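Local coordinates for protein type III effector XopAI (Xanthomonas citri, PDB 6K93) that has a mono-ADP-ribosyltransferase fold and probably binds arginine-containing peptides, as a secreted type III effector of a plant-pathogenic bacterium, at residues P158-M163 and H208-E213; Q148-M153 and D167-Q172. One frame throughout, in Å; residues are numbered along the deposited sequence.

Contact 1: P158-M163 and H208-E213; sequences PELKYM and HSLPEE
Ser209 OG hydrogen-bonds to Ser205 O one turn back and more weakly to Ala206 O, and the thioether end of Met163 packs against it from the facing loop. In this helical part of the mono-ADP-ribosyltransferase fold, the exit from helix 194-209 meets the connection between helices 136-156 and 165-174, which makes a type I beta turn from Leu160 to Met163. Met163 is bent at its last two torsions (chi2 -66°, chi3 -68°), which brings CE to 3.1 Å and SD to 3.3 Å from Ser209 OG. The same CE lies 3.7 Å from Leu210 CD2. That Leu210 methyl also meets Leu160 CD2 at 3.7 Å, the two leucines running side by side and pointing the same way. Farther along, the ring of Pro211 lies across Glu159, with Pro211 CG 3.6 Å from Glu159 O. Glu159 CG sits between its own backbone N and carbonyl carbon (chi1 77°), and the bent chain carries OE2 to a hydrogen bond with Tyr214 OH. The two carboxylates at this end do not meet: Glu159 OE2 and Glu213 OE2 are 5.2 Å apart, while Glu213 OE2 rests 3.4 Å from the methylene Glu159 CB.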
loop_
_atom_site.group_PDB
_atom_site.type_symbol
_atom_site.label_atom_id
_atom_site.label_comp_id
_atom_site.label_asym_id
_atom_site.label_seq_id
_atom_site.Cartn_x
_atom_site.Cartn_y
_atom_site.Cartn_z
ATOM N N PRO A 158 19.101 11.591 5.886
ATOM C CA PRO A 158 19.767 11.527 4.578
ATOM C C PRO A 158 19.749 10.171 3.923
ATOM O O PRO A 158 19.950 10.115 2.704
ATOM C CB PRO A 158 21.213 11.961 4.887
ATOM C CG PRO A 158 21.134 12.682 6.199
ATOM C CD PRO A 158 19.970 12.122 6.951
ATOM N N GLU A 159 19.524 9.084 4.659
ATOM C CA GLU A 159 19.389 7.779 4.022
ATOM C C GLU A 159 18.200 7.749 3.067
ATOM O O GLU A 159 18.109 6.844 2.232
ATOM C CB GLU A 159 19.277 6.676 5.076
ATOM C CG GLU A 159 17.947 6.522 5.762
ATOM C CD GLU A 159 17.698 7.475 6.899
ATOM O OE1 GLU A 159 18.543 8.363 7.165
ATOM O OE2 GLU A 159 16.649 7.328 7.569
ATOM N N LEU A 160 17.300 8.716 3.176
ATOM C CA LEU A 160 16.134 8.810 2.309
ATOM C C LEU A 160 16.343 9.741 1.125
ATOM O O LEU A 160 15.403 9.991 0.386
ATOM C CB LEU A 160 14.930 9.306 3.115
ATOM C CG LEU A 160 14.431 8.425 4.271
ATOM C CD1 LEU A 160 13.321 9.140 5.006
ATOM C CD2 LEU A 160 13.939 7.108 3.742
ATOM N N LYS A 161 17.550 10.250 0.904
ATOM C CA LYS A 161 17.715 11.321 -0.074
ATOM C C LYS A 161 17.474 10.879 -1.514
ATOM O O LYS A 161 17.253 11.738 -2.376
ATOM C CB LYS A 161 19.109 11.949 0.066
ATOM C CG LYS A 161 20.259 11.093 -0.451
ATOM C CD LYS A 161 21.591 11.847 -0.192
ATOM C CE LYS A 161 22.751 11.233 -0.935
ATOM N NZ LYS A 161 24.056 11.700 -0.399
ATOM N N TYR A 162 17.498 9.584 -1.796
ATOM C CA TYR A 162 17.215 9.101 -3.137
ATOM C C TYR A 162 15.740 8.822 -3.360
ATOM O O TYR A 162 15.346 8.569 -4.506
ATOM C CB TYR A 162 18.033 7.840 -3.428
ATOM C CG TYR A 162 19.503 8.063 -3.210
ATOM C CD1 TYR A 162 20.214 8.907 -4.035
ATOM C CD2 TYR A 162 20.151 7.459 -2.158
ATOM C CE1 TYR A 162 21.556 9.127 -3.825
ATOM C CE2 TYR A 162 21.485 7.678 -1.934
ATOM C CZ TYR A 162 22.177 8.520 -2.777
ATOM O OH TYR A 162 23.520 8.736 -2.551
ATOM N N MET A 163 14.933 8.860 -2.301
ATOM C CA MET A 163 13.503 8.638 -2.441
ATOM C C MET A 163 12.865 9.769 -3.220
ATOM O O MET A 163 13.221 10.936 -3.041
ATOM C CB MET A 163 12.834 8.557 -1.075
ATOM C CG MET A 163 13.349 7.469 -0.178
ATOM S SD MET A 163 12.989 5.831 -0.791
ATOM C CE MET A 163 11.177 5.730 -0.651
ATOM N N HIS A 208 9.652 -0.454 -2.408
ATOM C CA HIS A 208 10.820 -1.109 -2.963
ATOM C C HIS A 208 12.031 -0.196 -3.054
ATOM O O HIS A 208 13.135 -0.690 -3.299
ATOM C CB HIS A 208 10.488 -1.678 -4.346
ATOM C CG HIS A 208 9.641 -2.908 -4.295
ATOM N ND1 HIS A 208 10.003 -4.023 -3.567
ATOM C CD2 HIS A 208 8.444 -3.200 -4.861
ATOM C CE1 HIS A 208 9.074 -4.950 -3.698
ATOM N NE2 HIS A 208 8.120 -4.478 -4.480
ATOM N N SER A 209 11.867 1.107 -2.837
ATOM C CA SER A 209 13.006 2.003 -2.879
ATOM C C SER A 209 13.509 2.379 -1.489
ATOM O O SER A 209 14.661 2.815 -1.375
ATOM C CB SER A 209 12.671 3.255 -3.686
ATOM O OG SER A 209 11.599 3.969 -3.178
ATOM N N LEU A 210 12.708 2.185 -0.430
ATOM C CA LEU A 210 13.199 2.426 0.924
ATOM C C LEU A 210 14.465 1.612 1.157
ATOM O O LEU A 210 14.531 0.445 0.752
ATOM C CB LEU A 210 12.170 2.030 1.984
ATOM C CG LEU A 210 11.054 3.046 2.242
ATOM C CD1 LEU A 210 9.988 2.475 3.137
ATOM C CD2 LEU A 210 11.589 4.370 2.817
ATOM N N PRO A 211 15.475 2.170 1.817
ATOM C CA PRO A 211 16.689 1.389 2.073
ATOM C C PRO A 211 16.435 0.245 3.046
ATOM O O PRO A 211 15.437 0.206 3.779
ATOM C CB PRO A 211 17.679 2.409 2.638
ATOM C CG PRO A 211 16.874 3.605 3.030
ATOM C CD PRO A 211 15.582 3.577 2.244
ATOM N N GLU A 212 17.385 -0.700 3.044
ATOM C CA GLU A 212 17.182 -1.965 3.738
ATOM C C GLU A 212 17.071 -1.795 5.248
ATOM O O GLU A 212 16.464 -2.643 5.919
ATOM C CB GLU A 212 18.313 -2.935 3.380
ATOM C CG GLU A 212 18.328 -4.256 4.140
ATOM C CD GLU A 212 17.089 -5.119 3.957
ATOM O OE1 GLU A 212 16.198 -4.807 3.136
ATOM O OE2 GLU A 212 17.014 -6.150 4.652
ATOM N N GLU A 213 17.582 -0.708 5.814
ATOM C CA GLU A 213 17.406 -0.517 7.249
ATOM C C GLU A 213 15.946 -0.308 7.643
ATOM O O GLU A 213 15.627 -0.411 8.829
ATOM C CB GLU A 213 18.276 0.645 7.737
ATOM C CG GLU A 213 18.072 1.940 6.977
ATOM C CD GLU A 213 19.144 2.196 5.928
ATOM O OE1 GLU A 213 19.514 1.261 5.178
ATOM O OE2 GLU A 213 19.611 3.351 5.846
#

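Contact 2: Q148-M153 and D167-Q172; sequences QRMAQM and DLVALQ
The Arg149 guanidinium meets the Gln172 side-chain amide almost at a right angle, their planes 85° apart. Gln172 OE1 sits at the guanidinium edge, in its plane, while one guanidinium face carries Met153 CE, 3.8 Å above the plane and offset toward the rim. Seen from the amide, the arrangement differs: Arg149 NH1 stands above the carbonyl plane instead of on a lone pair. The resulting hydrogen bond from Arg149 NH1 to Gln172 OE1 is 2.8 Å long, with an N-H...O angle of 154°. Extended chains on both residues carry these polar ends to the meeting point. Second partners fix the pair further: Arg149 NH1 also bonds to Phe277 O, and Gln172 NE2 to Glu279 OE2. Beside this bond, Met150 packs against helix 165-174. Its CE is 3.4 Å from Gln172 OE1 and 3.5 Å from Leu168 O, and its CG packs against Leu168 CB at 3.8 Å and Val169 CG2 at 3.9 Å. The axes of segments 148-153 and 167-172 approach to 9.3 Å with their N-to-C directions 118° apart. Their parent helices, 136-156 and 165-174, follow each other through a loop in the helical part of this ADP-ribosyltransferase fold.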
loop_
_atom_site.group_PDB
_atom_site.type_symbol
_atom_site.label_atom_id
_atom_site.label_comp_id
_atom_site.label_asym_id
_atom_site.label_seq_id
_atom_site.Cartn_x
_atom_site.Cartn_y
_atom_site.Cartn_z
ATOM N N GLN A 148 5.922 19.075 1.522
ATOM C CA GLN A 148 6.877 19.791 2.367
ATOM C C GLN A 148 7.398 18.899 3.487
ATOM O O GLN A 148 8.603 18.872 3.757
ATOM C CB GLN A 148 6.231 21.053 2.936
ATOM C CG GLN A 148 7.170 21.946 3.738
ATOM C CD GLN A 148 8.343 22.492 2.934
ATOM O OE1 GLN A 148 8.293 22.584 1.708
ATOM N NE2 GLN A 148 9.413 22.858 3.634
ATOM N N ARG A 149 6.505 18.154 4.143
ATOM C CA ARG A 149 6.928 17.276 5.229
ATOM C C ARG A 149 7.937 16.250 4.741
ATOM O O ARG A 149 8.934 15.974 5.420
ATOM C CB ARG A 149 5.711 16.583 5.862
ATOM C CG ARG A 149 6.044 15.484 6.857
ATOM C CD ARG A 149 4.804 14.841 7.476
ATOM N NE ARG A 149 5.168 13.923 8.567
ATOM C CZ ARG A 149 4.839 12.637 8.614
ATOM N NH1 ARG A 149 4.125 12.094 7.650
ATOM N NH2 ARG A 149 5.231 11.892 9.638
ATOM N N MET A 150 7.696 15.663 3.578
ATOM C CA MET A 150 8.568 14.603 3.094
ATOM C C MET A 150 9.867 15.156 2.505
ATOM O O MET A 150 10.916 14.520 2.651
ATOM C CB MET A 150 7.815 13.739 2.081
ATOM C CG MET A 150 6.672 12.999 2.729
ATOM S SD MET A 150 7.214 12.063 4.184
ATOM C CE MET A 150 5.728 11.168 4.571
ATOM N N ALA A 151 9.845 16.327 1.859
ATOM C CA ALA A 151 11.107 16.944 1.470
ATOM C C ALA A 151 11.960 17.236 2.695
ATOM O O ALA A 151 13.179 17.004 2.687
ATOM C CB ALA A 151 10.824 18.210 0.668
ATOM N N GLN A 152 11.335 17.750 3.762
ATOM C CA GLN A 152 12.064 17.998 5.001
ATOM C C GLN A 152 12.565 16.692 5.600
ATOM O O GLN A 152 13.667 16.624 6.150
ATOM C CB GLN A 152 11.174 18.724 5.998
ATOM C CG GLN A 152 11.948 19.292 7.176
ATOM C CD GLN A 152 12.958 20.340 6.755
ATOM O OE1 GLN A 152 12.622 21.310 6.069
ATOM N NE2 GLN A 152 14.208 20.150 7.164
ATOM N N MET A 153 11.765 15.642 5.499
ATOM C CA MET A 153 12.168 14.349 6.031
ATOM C C MET A 153 13.393 13.810 5.320
ATOM O O MET A 153 14.282 13.235 5.955
ATOM C CB MET A 153 11.026 13.343 5.912
ATOM C CG MET A 153 11.348 12.068 6.640
ATOM S SD MET A 153 9.863 11.174 7.041
ATOM C CE MET A 153 8.892 12.368 7.968
ATOM N N ASP A 167 6.648 9.519 -3.691
ATOM C CA ASP A 167 6.548 8.147 -3.204
ATOM C C ASP A 167 6.418 8.127 -1.683
ATOM O O ASP A 167 5.634 7.347 -1.134
ATOM C CB ASP A 167 7.767 7.339 -3.634
ATOM C CG ASP A 167 7.771 6.989 -5.106
ATOM O OD1 ASP A 167 6.765 7.194 -5.847
ATOM O OD2 ASP A 167 8.833 6.486 -5.553
ATOM N N LEU A 168 7.194 8.966 -0.985
ATOM C CA LEU A 168 7.031 9.075 0.458
ATOM C C LEU A 168 5.658 9.625 0.829
ATOM O O LEU A 168 5.030 9.163 1.790
ATOM C CB LEU A 168 8.123 9.958 1.048
ATOM C CG LEU A 168 9.567 9.419 1.011
ATOM C CD1 LEU A 168 10.538 10.435 1.598
ATOM C CD2 LEU A 168 9.654 8.100 1.766
ATOM N N VAL A 169 5.151 10.584 0.049
ATOM C CA VAL A 169 3.794 11.082 0.279
ATOM C C VAL A 169 2.775 9.951 0.151
ATOM O O VAL A 169 1.813 9.873 0.916
ATOM C CB VAL A 169 3.476 12.247 -0.680
ATOM C CG1 VAL A 169 1.995 12.605 -0.629
ATOM C CG2 VAL A 169 4.319 13.461 -0.353
ATOM N N ALA A 170 2.992 9.038 -0.790
ATOM C CA ALA A 170 2.099 7.896 -0.939
ATOM C C ALA A 170 2.053 7.046 0.323
ATOM O O ALA A 170 0.990 6.521 0.676
ATOM C CB ALA A 170 2.521 7.049 -2.158
ATOM N N LEU A 171 3.194 6.865 0.998
ATOM C CA LEU A 171 3.196 6.113 2.249
ATOM C C LEU A 171 2.405 6.841 3.317
ATOM O O LEU A 171 1.621 6.224 4.033
ATOM C CB LEU A 171 4.627 5.834 2.717
ATOM C CG LEU A 171 5.502 4.951 1.828
ATOM C CD1 LEU A 171 6.890 4.800 2.480
ATOM C CD2 LEU A 171 4.851 3.609 1.592
ATOM N N GLN A 172 2.561 8.158 3.415
ATOM C CA GLN A 172 1.729 8.895 4.354
ATOM C C GLN A 172 0.255 8.773 3.985
ATOM O O GLN A 172 -0.593 8.539 4.853
ATOM C CB GLN A 172 2.155 10.364 4.432
ATOM C CG GLN A 172 1.344 11.133 5.480
ATOM C CD GLN A 172 1.779 12.574 5.633
ATOM O OE1 GLN A 172 2.885 12.942 5.277
ATOM N NE2 GLN A 172 0.896 13.394 6.193
#

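The chain visits the two contacts alternately, in the order 148-153, 158-163, 167-172 and 208-213, so the loop leaving the first helix of contact 2 enters contact 1 before the chain returns as helix 165-174. Their centres are 12 Å apart, and three apolar pairs join them: Met163 CE to Leu168 CD2 at 3.7 Å, Leu160 CD1 to Met153 CG at 3.9 Å, and Leu210 CD1 to Leu171 CD1 at 3.9 Å. Two of the three pairs use helix 165-174; the third joins Leu160 to helix 136-156. Phe277, from another loop, touches Leu160 of contact 1 and Met153, Leu168 and Leu171 of contact 2, and is thus common to both.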